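Local coordinates for protein FTT_1639c (Francisella tularensis subsp. tularensis, PDB 7KZW) that is of unknown function, the crystallised part being a compact, mostly beta-stranded C-terminal domain of a probable membrane protein, probably following its transmembrane helix, at residues A[8-12]-A[24-29]; A[46-52]-A[79-85]; A[56-62]-A[100-105]. The protein carries 3 engineered substitutions. All blocks are in the same frame, centred on the assembly; numbering follows the deposited sequence. Where two conformers were deposited one is given.

Interaction 1: residues A[8-12]-A[24-29]. Engineered in segment 24-29: Met25 (natural residue Ile).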
loop_
_atom_site.group_PDB
_atom_site.type_symbol
_atom_site.label_atom_id
_atom_site.label_comp_id
_atom_site.label_asym_id
_atom_site.label_seq_id
_atom_site.Cartn_x
_atom_site.Cartn_y
_atom_site.Cartn_z
ATOM N N LEU A 8 -5.909 7.594 0.950
ATOM C CA LEU A 8 -5.158 6.626 1.711
ATOM C C LEU A 8 -3.798 7.224 2.044
ATOM O O LEU A 8 -3.054 7.605 1.121
ATOM C CB LEU A 8 -5.025 5.362 0.847
ATOM C CG LEU A 8 -4.261 4.203 1.472
ATOM C CD1 LEU A 8 -4.992 3.682 2.681
ATOM C CD2 LEU A 8 -4.043 3.075 0.437
ATOM N N PRO A 9 -3.452 7.403 3.327
ATOM C CA PRO A 9 -2.237 8.175 3.649
ATOM C C PRO A 9 -0.933 7.435 3.346
ATOM O O PRO A 9 -0.864 6.210 3.390
ATOM C CB PRO A 9 -2.376 8.439 5.157
ATOM C CG PRO A 9 -3.861 8.231 5.439
ATOM C CD PRO A 9 -4.306 7.175 4.524
ATOM N N LEU A 10 0.099 8.216 3.009
ATOM C CA LEU A 10 1.460 7.739 2.856
ATOM C C LEU A 10 2.124 7.827 4.232
ATOM O O LEU A 10 2.234 8.931 4.805
ATOM C CB LEU A 10 2.179 8.607 1.811
ATOM C CG LEU A 10 3.631 8.226 1.623
ATOM C CD1 LEU A 10 3.814 6.891 0.985
ATOM C CD2 LEU A 10 4.288 9.276 0.727
ATOM N N LEU A 11 2.517 6.698 4.793
ATOM C CA LEU A 11 3.149 6.680 6.117
ATOM C C LEU A 11 4.637 6.909 6.070
ATOM O O LEU A 11 5.185 7.607 6.949
ATOM C CB LEU A 11 2.980 5.325 6.776
ATOM C CG LEU A 11 1.644 5.018 7.384
ATOM C CD1 LEU A 11 1.538 3.548 7.809
ATOM C CD2 LEU A 11 1.538 5.930 8.609
ATOM N N LYS A 12 5.308 6.338 5.073
ATOM C CA LYS A 12 6.765 6.287 5.085
ATOM C C LYS A 12 7.193 5.996 3.653
ATOM O O LYS A 12 6.455 5.376 2.884
ATOM C CB LYS A 12 7.205 5.102 5.982
ATOM C CG LYS A 12 8.645 5.116 6.396
ATOM C CD LYS A 12 8.917 4.040 7.470
ATOM C CE LYS A 12 10.232 4.355 8.230
ATOM N NZ LYS A 12 11.214 3.215 8.262
ATOM N N ASN A 24 7.007 2.821 -0.998
ATOM C CA ASN A 24 6.038 3.693 -0.320
ATOM C C ASN A 24 5.201 2.783 0.570
ATOM O O ASN A 24 4.699 1.732 0.109
ATOM C CB ASN A 24 5.062 4.373 -1.297
ATOM C CG ASN A 24 5.603 5.633 -2.004
ATOM O OD1 ASN A 24 4.821 6.336 -2.646
ATOM N ND2 ASN A 24 6.898 5.998 -1.799
HETATM N N MSE A 25 5.010 3.162 1.834
HETATM C CA MSE A 25 4.141 2.427 2.746
HETATM C C MSE A 25 2.889 3.262 2.982
HETATM O O MSE A 25 3.009 4.414 3.403
HETATM C CB MSE A 25 4.872 2.225 4.079
HETATM C CG MSE A 25 4.124 1.390 5.077
HETATM SE SE MSE A 25 4.024 -0.458 4.578
HETATM C CE MSE A 25 5.810 -1.015 5.027
ATOM N N PHE A 26 1.726 2.672 2.720
ATOM C CA PHE A 26 0.446 3.336 2.918
ATOM C C PHE A 26 -0.252 2.765 4.130
ATOM O O PHE A 26 -0.203 1.535 4.361
ATOM C CB PHE A 26 -0.438 3.159 1.692
ATOM C CG PHE A 26 0.184 3.704 0.440
ATOM C CD1 PHE A 26 0.191 5.058 0.216
ATOM C CD2 PHE A 26 0.818 2.878 -0.476
ATOM C CE1 PHE A 26 0.773 5.599 -0.930
ATOM C CE2 PHE A 26 1.396 3.391 -1.625
ATOM C CZ PHE A 26 1.388 4.744 -1.849
ATOM N N GLY A 27 -0.916 3.621 4.898
ATOM C CA GLY A 27 -1.625 3.188 6.086
ATOM C C GLY A 27 -1.960 4.394 6.950
ATOM O O GLY A 27 -1.950 5.523 6.470
ATOM N N PHE A 28 -2.183 4.138 8.238
ATOM C CA PHE A 28 -2.706 5.174 9.128
ATOM C C PHE A 28 -1.782 5.374 10.326
ATOM O O PHE A 28 -1.014 4.486 10.708
ATOM C CB PHE A 28 -4.107 4.799 9.638
ATOM C CG PHE A 28 -5.093 4.576 8.526
ATOM C CD1 PHE A 28 -5.748 5.656 7.960
ATOM C CD2 PHE A 28 -5.376 3.284 8.053
ATOM C CE1 PHE A 28 -6.630 5.505 6.900
ATOM C CE2 PHE A 28 -6.294 3.106 7.007
ATOM C CZ PHE A 28 -6.928 4.229 6.440
ATOM N N CYS A 29 -1.900 6.538 10.955
ATOM C CA CYS A 29 -1.208 6.860 12.203
ATOM C C CYS A 29 -2.185 7.396 13.254
ATOM O O CYS A 29 -3.410 7.281 13.132
ATOM C CB CYS A 29 -0.057 7.812 11.864
ATOM S SG CYS A 29 -0.581 9.436 11.268
#
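Leu11 N and Lys12 N both turn to one acceptor, Met25 O, and so mark a classic beta bulge in the hairpin of strands 6-16 and 21-27. The two bonds are unequal: Leu11 N lies 2.7 Å from Met25 O, nearly along the C=O axis, whereas Lys12 N stands at 3.4 Å from Met25 O and adds only a weak bond. Met25, a selenomethionine engineered in place of Ile, uses its own N-H on Lys12 O at 2.8 Å, and the bond is almost straight (174°). Further along, Pro9 O accepts from Gly27 N at 3.0 Å and also takes a CA-H...O contact from Phe26 CA. The ring of Pro9 packs by CD against Phe28 CE1. The Leu11 side chain lies over the glycine, CD1 being 3.6 Å from Gly27 CA, and its other methyl, CD2, lies against Phe28 O. Leu10 CD1, set by a chi1 of 177°, rests 3.6 Å from Asn24 CB and also touches Phe26 CE1. Outside the pair, Leu8 O accepts from Arg118 NH1. All the cross-strand hydrogen bonds are backbone-to-backbone, and sharing Met25 O lets strand 6-16 carry an extra residue without losing the pairing on either side.

Interaction 2: residues A[46-52]-A[79-85]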
loop_
_atom_site.group_PDB
_atom_site.type_symbol
_atom_site.label_atom_id
_atom_site.label_comp_id
_atom_site.label_asym_id
_atom_site.label_seq_id
_atom_site.Cartn_x
_atom_site.Cartn_y
_atom_site.Cartn_z
ATOM N N THR A 46 -10.356 -5.110 11.023
ATOM C CA THR A 46 -11.253 -4.609 10.001
ATOM C C THR A 46 -10.799 -5.139 8.639
ATOM O O THR A 46 -9.609 -5.037 8.294
ATOM C CB THR A 46 -11.131 -3.092 9.973
ATOM O OG1 THR A 46 -11.522 -2.573 11.262
ATOM C CG2 THR A 46 -12.063 -2.529 8.889
ATOM N N GLU A 47 -11.728 -5.684 7.853
ATOM C CA GLU A 47 -11.446 -6.089 6.486
ATOM C C GLU A 47 -11.402 -4.854 5.591
ATOM O O GLU A 47 -12.366 -4.064 5.561
ATOM C CB GLU A 47 -12.589 -6.967 5.934
ATOM C CG GLU A 47 -12.266 -8.408 5.879
ATOM C CD GLU A 47 -13.391 -9.288 5.335
ATOM O OE1 GLU A 47 -14.139 -8.861 4.485
ATOM O OE2 GLU A 47 -13.544 -10.402 5.914
ATOM N N PHE A 48 -10.358 -4.722 4.781
ATOM C CA PHE A 48 -10.306 -3.758 3.689
ATOM C C PHE A 48 -10.521 -4.499 2.374
ATOM O O PHE A 48 -9.836 -5.512 2.114
ATOM C CB PHE A 48 -8.951 -3.044 3.643
ATOM C CG PHE A 48 -8.791 -2.029 4.754
ATOM C CD1 PHE A 48 -8.629 -2.398 6.065
ATOM C CD2 PHE A 48 -8.735 -0.663 4.427
ATOM C CE1 PHE A 48 -8.447 -1.445 7.059
ATOM C CE2 PHE A 48 -8.559 0.320 5.449
ATOM C CZ PHE A 48 -8.430 -0.097 6.768
ATOM N N LEU A 49 -11.543 -4.118 1.616
ATOM C CA LEU A 49 -11.877 -4.744 0.347
ATOM C C LEU A 49 -11.295 -3.797 -0.687
ATOM O O LEU A 49 -11.694 -2.627 -0.783
ATOM C CB LEU A 49 -13.380 -4.914 0.234
ATOM C CG LEU A 49 -13.939 -5.722 1.401
ATOM C CD1 LEU A 49 -15.481 -5.730 1.237
ATOM C CD2 LEU A 49 -13.423 -7.196 1.422
ATOM N N VAL A 50 -10.267 -4.253 -1.405
ATOM C CA VAL A 50 -9.393 -3.371 -2.157
ATOM C C VAL A 50 -9.474 -3.701 -3.629
ATOM O O VAL A 50 -9.404 -4.853 -4.026
ATOM C CB VAL A 50 -7.938 -3.468 -1.671
ATOM C CG1 VAL A 50 -7.103 -2.376 -2.421
ATOM C CG2 VAL A 50 -7.855 -3.316 -0.164
ATOM N N ASN A 51 -9.618 -2.663 -4.451
ATOM C CA ASN A 51 -9.467 -2.801 -5.881
ATOM C C ASN A 51 -8.257 -1.973 -6.298
ATOM O O ASN A 51 -8.170 -0.784 -5.960
ATOM C CB ASN A 51 -10.663 -2.160 -6.587
ATOM C CG ASN A 51 -11.833 -3.058 -6.672
ATOM O OD1 ASN A 51 -12.801 -2.929 -5.883
ATOM N ND2 ASN A 51 -11.784 -3.955 -7.664
ATOM N N ILE A 52 -7.310 -2.572 -7.001
ATOM C CA ILE A 52 -6.227 -1.785 -7.557
ATOM C C ILE A 52 -6.210 -1.927 -9.076
ATOM O O ILE A 52 -6.738 -2.887 -9.647
ATOM C CB ILE A 52 -4.874 -2.161 -6.992
ATOM C CG1 ILE A 52 -4.427 -3.492 -7.586
ATOM C CG2 ILE A 52 -4.957 -2.211 -5.484
ATOM C CD1 ILE A 52 -2.941 -3.714 -7.409
ATOM N N GLY A 79 -6.539 -5.815 -10.053
ATOM C CA GLY A 79 -7.254 -6.918 -9.436
ATOM C C GLY A 79 -7.824 -6.468 -8.112
ATOM O O GLY A 79 -7.609 -5.357 -7.655
ATOM N N SER A 80 -8.507 -7.381 -7.470
ATOM C CA SER A 80 -9.151 -7.076 -6.209
ATOM C C SER A 80 -8.707 -8.091 -5.161
ATOM O O SER A 80 -8.361 -9.240 -5.466
ATOM C CB SER A 80 -10.695 -7.102 -6.302
ATOM O OG SER A 80 -11.196 -8.417 -6.523
ATOM N N PHE A 81 -8.705 -7.646 -3.922
ATOM C CA PHE A 81 -8.242 -8.528 -2.849
ATOM C C PHE A 81 -8.754 -8.030 -1.499
ATOM O O PHE A 81 -9.201 -6.882 -1.369
ATOM C CB PHE A 81 -6.693 -8.662 -2.818
ATOM C CG PHE A 81 -5.943 -7.329 -2.740
ATOM C CD1 PHE A 81 -5.686 -6.592 -3.900
ATOM C CD2 PHE A 81 -5.516 -6.807 -1.524
ATOM C CE1 PHE A 81 -5.008 -5.397 -3.833
ATOM C CE2 PHE A 81 -4.847 -5.599 -1.467
ATOM C CZ PHE A 81 -4.586 -4.901 -2.591
ATOM N N THR A 82 -8.593 -8.876 -0.496
ATOM C CA THR A 82 -8.902 -8.521 0.901
ATOM C C THR A 82 -7.615 -8.304 1.664
ATOM O O THR A 82 -6.694 -9.113 1.553
ATOM C CB THR A 82 -9.647 -9.655 1.547
ATOM O OG1 THR A 82 -10.742 -10.036 0.727
ATOM C CG2 THR A 82 -10.166 -9.215 2.982
ATOM N N ALA A 83 -7.531 -7.220 2.403
ATOM C CA ALA A 83 -6.320 -6.852 3.153
ATOM C C ALA A 83 -6.663 -6.394 4.556
ATOM O O ALA A 83 -7.795 -5.961 4.831
ATOM C CB ALA A 83 -5.620 -5.680 2.457
ATOM N N TYR A 84 -5.715 -6.557 5.462
ATOM C CA TYR A 84 -5.867 -6.192 6.855
ATOM C C TYR A 84 -4.716 -5.306 7.258
ATOM O O TYR A 84 -3.622 -5.413 6.728
ATOM C CB TYR A 84 -5.842 -7.456 7.721
ATOM C CG TYR A 84 -7.022 -8.353 7.419
ATOM C CD1 TYR A 84 -6.960 -9.307 6.422
ATOM C CD2 TYR A 84 -8.204 -8.193 8.120
ATOM C CE1 TYR A 84 -8.070 -10.117 6.129
ATOM C CE2 TYR A 84 -9.329 -8.962 7.805
ATOM C CZ TYR A 84 -9.210 -9.937 6.847
ATOM O OH TYR A 84 -10.307 -10.747 6.537
ATOM N N LEU A 85 -4.954 -4.439 8.239
ATOM C CA LEU A 85 -3.896 -3.570 8.727
ATOM C C LEU A 85 -2.922 -4.346 9.607
ATOM O O LEU A 85 -3.334 -5.122 10.482
ATOM C CB LEU A 85 -4.515 -2.465 9.573
ATOM C CG LEU A 85 -5.305 -1.415 8.796
ATOM C CD1 LEU A 85 -6.012 -0.507 9.786
ATOM C CD2 LEU A 85 -4.338 -0.580 7.901
HETATM O O HOH W 1 -7.387 -4.584 9.677
HETATM O O HOH W 2 -12.041 -11.197 8.587
#
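Val50 CB sits over one face of the Phe81 ring, 3.9 Å from the ring centroid and 18° off the normal, in a CH-pi contact displaced toward the rim. The edge of the same ring, at CE1, receives Ile52 CG2 at 3.6 Å, while Tyr64 stacks on the ring from outside these two strands. Phe81 takes chi1 54°, which places CG between its own backbone N and carbonyl carbon and swings the ring back across Val50. The Phe48 ring has Ala83 O near its plane at the edge, and its CE1 meets Leu85 CG at 3.6 Å. Tyr84 lies alongside Glu47, both side chains pointing the same way, with the ring and the carboxylate planes turned 89° apart. A water bridges Glu47 OE2 and Tyr84 OH.

Between residues 48-52 and 79-83 the backbones form a regular antiparallel pairing, strand 79-83 being an outermost strand of the sheet within this chain. Phe48 with Ala83, Val50 with Phe81 and Ile52 with Gly79 form hydrogen-bonded pairs, each joined by two reciprocal N-H...O bonds. Val50 N points to Phe81 O at 2.8 Å, and Phe81 N returns to Val50 O in the carbonyl plane. In the intervening non-hydrogen-bonded pairs, Ser80 CA approaches Val50 O at 3.1 Å and Thr82 CA approaches Phe48 O, both as CA-H...O contacts.

Leu49, Asn51, Ser80 and Thr82 occupy the other face, where Asn51 ND2 comes to 3.6 Å from Ser80 CB and Leu49 runs beside Thr82. At Thr46 and Leu85 a second water takes the place of a direct backbone bond, donating to Thr46 O and accepting from Leu85 N. Inward, Val50 continues onto Val107 and Ala109, and Phe81 onto Leu92 and Ile75.

Interaction 3: residues A[56-62]-A[100-105]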
loop_
_atom_site.group_PDB
_atom_site.type_symbol
_atom_site.label_atom_id
_atom_site.label_comp_id
_atom_site.label_asym_id
_atom_site.label_seq_id
_atom_site.Cartn_x
_atom_site.Cartn_y
_atom_site.Cartn_z
ATOM N N ASP A 56 1.386 1.079 -16.545
ATOM C CA ASP A 56 2.799 0.735 -16.629
ATOM C C ASP A 56 3.212 0.067 -15.335
ATOM O O ASP A 56 2.931 0.583 -14.258
ATOM C CB ASP A 56 3.659 1.989 -16.789
ATOM C CG ASP A 56 3.457 2.691 -18.144
ATOM O OD1 ASP A 56 3.009 2.088 -19.130
ATOM O OD2 ASP A 56 3.822 3.920 -18.278
ATOM N N ASN A 57 3.964 -1.037 -15.431
ATOM C CA ASN A 57 4.597 -1.649 -14.257
ATOM C C ASN A 57 5.842 -2.391 -14.736
ATOM O O ASN A 57 5.727 -3.471 -15.335
ATOM C CB ASN A 57 3.674 -2.596 -13.492
ATOM C CG ASN A 57 4.401 -3.210 -12.301
ATOM O OD1 ASN A 57 5.554 -2.848 -12.044
ATOM N ND2 ASN A 57 3.750 -4.071 -11.566
ATOM N N GLN A 58 7.020 -1.823 -14.499
ATOM C CA GLN A 58 8.273 -2.557 -14.595
ATOM C C GLN A 58 8.832 -2.678 -13.188
ATOM O O GLN A 58 9.132 -1.656 -12.553
ATOM C CB GLN A 58 9.275 -1.874 -15.518
ATOM C CG GLN A 58 10.577 -2.615 -15.634
ATOM C CD GLN A 58 11.471 -1.956 -16.656
ATOM O OE1 GLN A 58 11.070 -0.978 -17.304
ATOM N NE2 GLN A 58 12.707 -2.439 -16.766
ATOM N N GLY A 59 8.953 -3.896 -12.692
ATOM C CA GLY A 59 9.691 -4.141 -11.465
ATOM C C GLY A 59 9.018 -3.772 -10.157
ATOM O O GLY A 59 9.718 -3.694 -9.131
ATOM N N CYS A 60 7.698 -3.610 -10.133
ATOM C CA CYS A 60 7.060 -3.175 -8.883
ATOM C C CYS A 60 5.964 -4.142 -8.458
ATOM O O CYS A 60 5.387 -4.892 -9.250
ATOM C CB CYS A 60 6.394 -1.805 -9.085
ATOM S SG CYS A 60 7.591 -0.548 -9.657
ATOM N N LYS A 61 5.669 -4.113 -7.160
ATOM C CA LYS A 61 4.631 -4.990 -6.609
ATOM C C LYS A 61 4.079 -4.371 -5.326
ATOM O O LYS A 61 4.783 -3.658 -4.604
ATOM C CB LYS A 61 5.178 -6.382 -6.296
ATOM C CG LYS A 61 6.285 -6.382 -5.256
ATOM C CD LYS A 61 6.852 -7.834 -5.080
ATOM C CE LYS A 61 7.970 -7.889 -4.041
ATOM N NZ LYS A 61 8.477 -9.307 -3.947
ATOM N N PHE A 62 2.810 -4.661 -5.039
ATOM C CA PHE A 62 2.228 -4.307 -3.751
ATOM C C PHE A 62 2.238 -5.534 -2.857
ATOM O O PHE A 62 1.910 -6.639 -3.299
ATOM C CB PHE A 62 0.741 -3.951 -3.919
ATOM C CG PHE A 62 0.475 -2.593 -4.581
ATOM C CD1 PHE A 62 0.385 -1.425 -3.819
ATOM C CD2 PHE A 62 0.339 -2.525 -5.961
ATOM C CE1 PHE A 62 0.088 -0.202 -4.452
ATOM C CE2 PHE A 62 0.048 -1.284 -6.600
ATOM C CZ PHE A 62 -0.026 -0.154 -5.856
ATOM N N ASP A 100 15.299 0.990 -13.642
ATOM C CA ASP A 100 14.216 1.518 -14.470
ATOM C C ASP A 100 12.839 1.142 -13.955
ATOM O O ASP A 100 11.844 1.290 -14.682
ATOM C CB ASP A 100 14.316 1.028 -15.924
ATOM C CG ASP A 100 15.632 1.411 -16.566
ATOM O OD1 ASP A 100 16.079 2.546 -16.329
ATOM O OD2 ASP A 100 16.232 0.579 -17.290
ATOM N N SER A 101 12.750 0.711 -12.706
ATOM C CA SER A 101 11.440 0.321 -12.175
ATOM C C SER A 101 10.510 1.525 -12.105
ATOM O O SER A 101 10.924 2.668 -11.821
ATOM C CB SER A 101 11.594 -0.356 -10.811
ATOM O OG SER A 101 12.234 0.541 -9.919
ATOM N N ASN A 102 9.238 1.274 -12.366
ATOM C CA ASN A 102 8.247 2.337 -12.468
ATOM C C ASN A 102 6.878 1.708 -12.493
ATOM O O ASN A 102 6.672 0.707 -13.189
ATOM C CB ASN A 102 8.508 3.046 -13.785
ATOM C CG ASN A 102 7.472 4.130 -14.097
ATOM O OD1 ASN A 102 7.439 5.121 -13.411
ATOM N ND2 ASN A 102 6.639 3.904 -15.113
ATOM N N ILE A 103 5.931 2.344 -11.795
ATOM C CA ILE A 103 4.546 1.870 -11.837
ATOM C C ILE A 103 3.590 3.071 -11.739
ATOM O O ILE A 103 3.773 3.985 -10.925
ATOM C CB ILE A 103 4.283 0.853 -10.701
ATOM C CG1 ILE A 103 2.841 0.346 -10.792
ATOM C CG2 ILE A 103 4.579 1.453 -9.286
ATOM C CD1 ILE A 103 2.542 -0.809 -9.830
ATOM N N ASP A 104 2.535 3.035 -12.540
ATOM C CA ASP A 104 1.374 3.919 -12.363
ATOM C C ASP A 104 0.192 3.091 -11.855
ATOM O O ASP A 104 -0.127 2.027 -12.396
ATOM C CB ASP A 104 0.946 4.487 -13.704
ATOM C CG ASP A 104 1.995 5.375 -14.303
ATOM O OD1 ASP A 104 2.528 6.275 -13.586
ATOM O OD2 ASP A 104 2.273 5.298 -15.527
ATOM N N TYR A 105 -0.478 3.598 -10.816
ATOM C CA TYR A 105 -1.491 2.771 -10.155
ATOM C C TYR A 105 -2.625 3.651 -9.628
ATOM O O TYR A 105 -2.507 4.890 -9.518
ATOM C CB TYR A 105 -0.884 2.008 -8.947
ATOM C CG TYR A 105 -0.343 2.950 -7.913
ATOM C CD1 TYR A 105 -1.177 3.481 -6.911
ATOM C CD2 TYR A 105 0.973 3.355 -7.940
ATOM C CE1 TYR A 105 -0.683 4.400 -6.015
ATOM C CE2 TYR A 105 1.477 4.251 -7.003
ATOM C CZ TYR A 105 0.616 4.781 -6.044
ATOM O OH TYR A 105 1.001 5.682 -5.097
HETATM O O HOH W 3 10.125 1.726 -16.863
HETATM O O HOH W 4 14.461 -1.727 -18.490
#
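Ile103 packs from CB to CD1 against the segment 56-62. Its CB lies 3.7 Å from Cys60 SG, and the branch methyl CG2 comes to 3.6 Å from the same sulfur. The other branch leaves anti to the backbone N (chi1 -178°), which carries CG1 past Asp56 O and alongside Asn57 CB. At the tip, CD1 meets the amide of Asn57, 3.9 Å from ND2, and also approaches Phe62 CE2.

Phe62 presents its edge to the face of Tyr105 in a T-shaped pair, the planes at 87° and Phe62 CZ 3.7 Å from Tyr105 CG.

The backbone is joined by a reciprocal pair, Gln58 N to Asn102 O and Asn102 N to Gln58 O, and by Asp104 N to Asp56 O at 3.0 Å. The outer side is polar. The side chains of Gln58 and Asp100 run side by side, and two waters span them: one donates to Gln58 OE1 and Asp100 O, the other accepts from Gln58 NE2 and donates to Asp100 OD2. Asp56 OD2 and Asp104 OD2 lie 3.4 Å apart, a proximity of like charges that could raise the proton affinity of either; Asp104 OD1 has a partner in Asn121 ND2.

Around Gly59, Asn57 OD1 accepts from Cys60 N on a lone pair, and Asn57 ND2 donates to Cys60 O from above the carbonyl plane. ND2 also binds Thr76 O. The side-chain carbonyl accepting from the backbone N three residues on is an Asx motif; here it spans Gly59, at phi 76°, where strand 48-58 gives way to strand 60-65 and the chain leaves its pairing with strand 102-111.

All three contacts reach one mixed sheet, though the chain turns a corner at Asp56 in interaction 3. Each combines buried residues (Phe26, Val50, Ile103) with exposed ones (Leu10 and Lys12; Leu49 and Ser80; Gln58 and Asp100). Interaction 1, nearest the centre of the chain, is a bulged hairpin; interactions 2 and 3 share strand 48-58, at its start and its end. Interaction 2 is the most regular pairing, with CH-pi packing on Phe81, whereas interaction 3 has an edge-to-face aromatic pair. Both are water-bridged at their margins, but the close acidic pair marks interaction 3. The contacts touch through inner side chains: Phe28 on Phe48 and Leu85, Phe26 on the Tyr105 hydroxyl, Ile52 on Phe62.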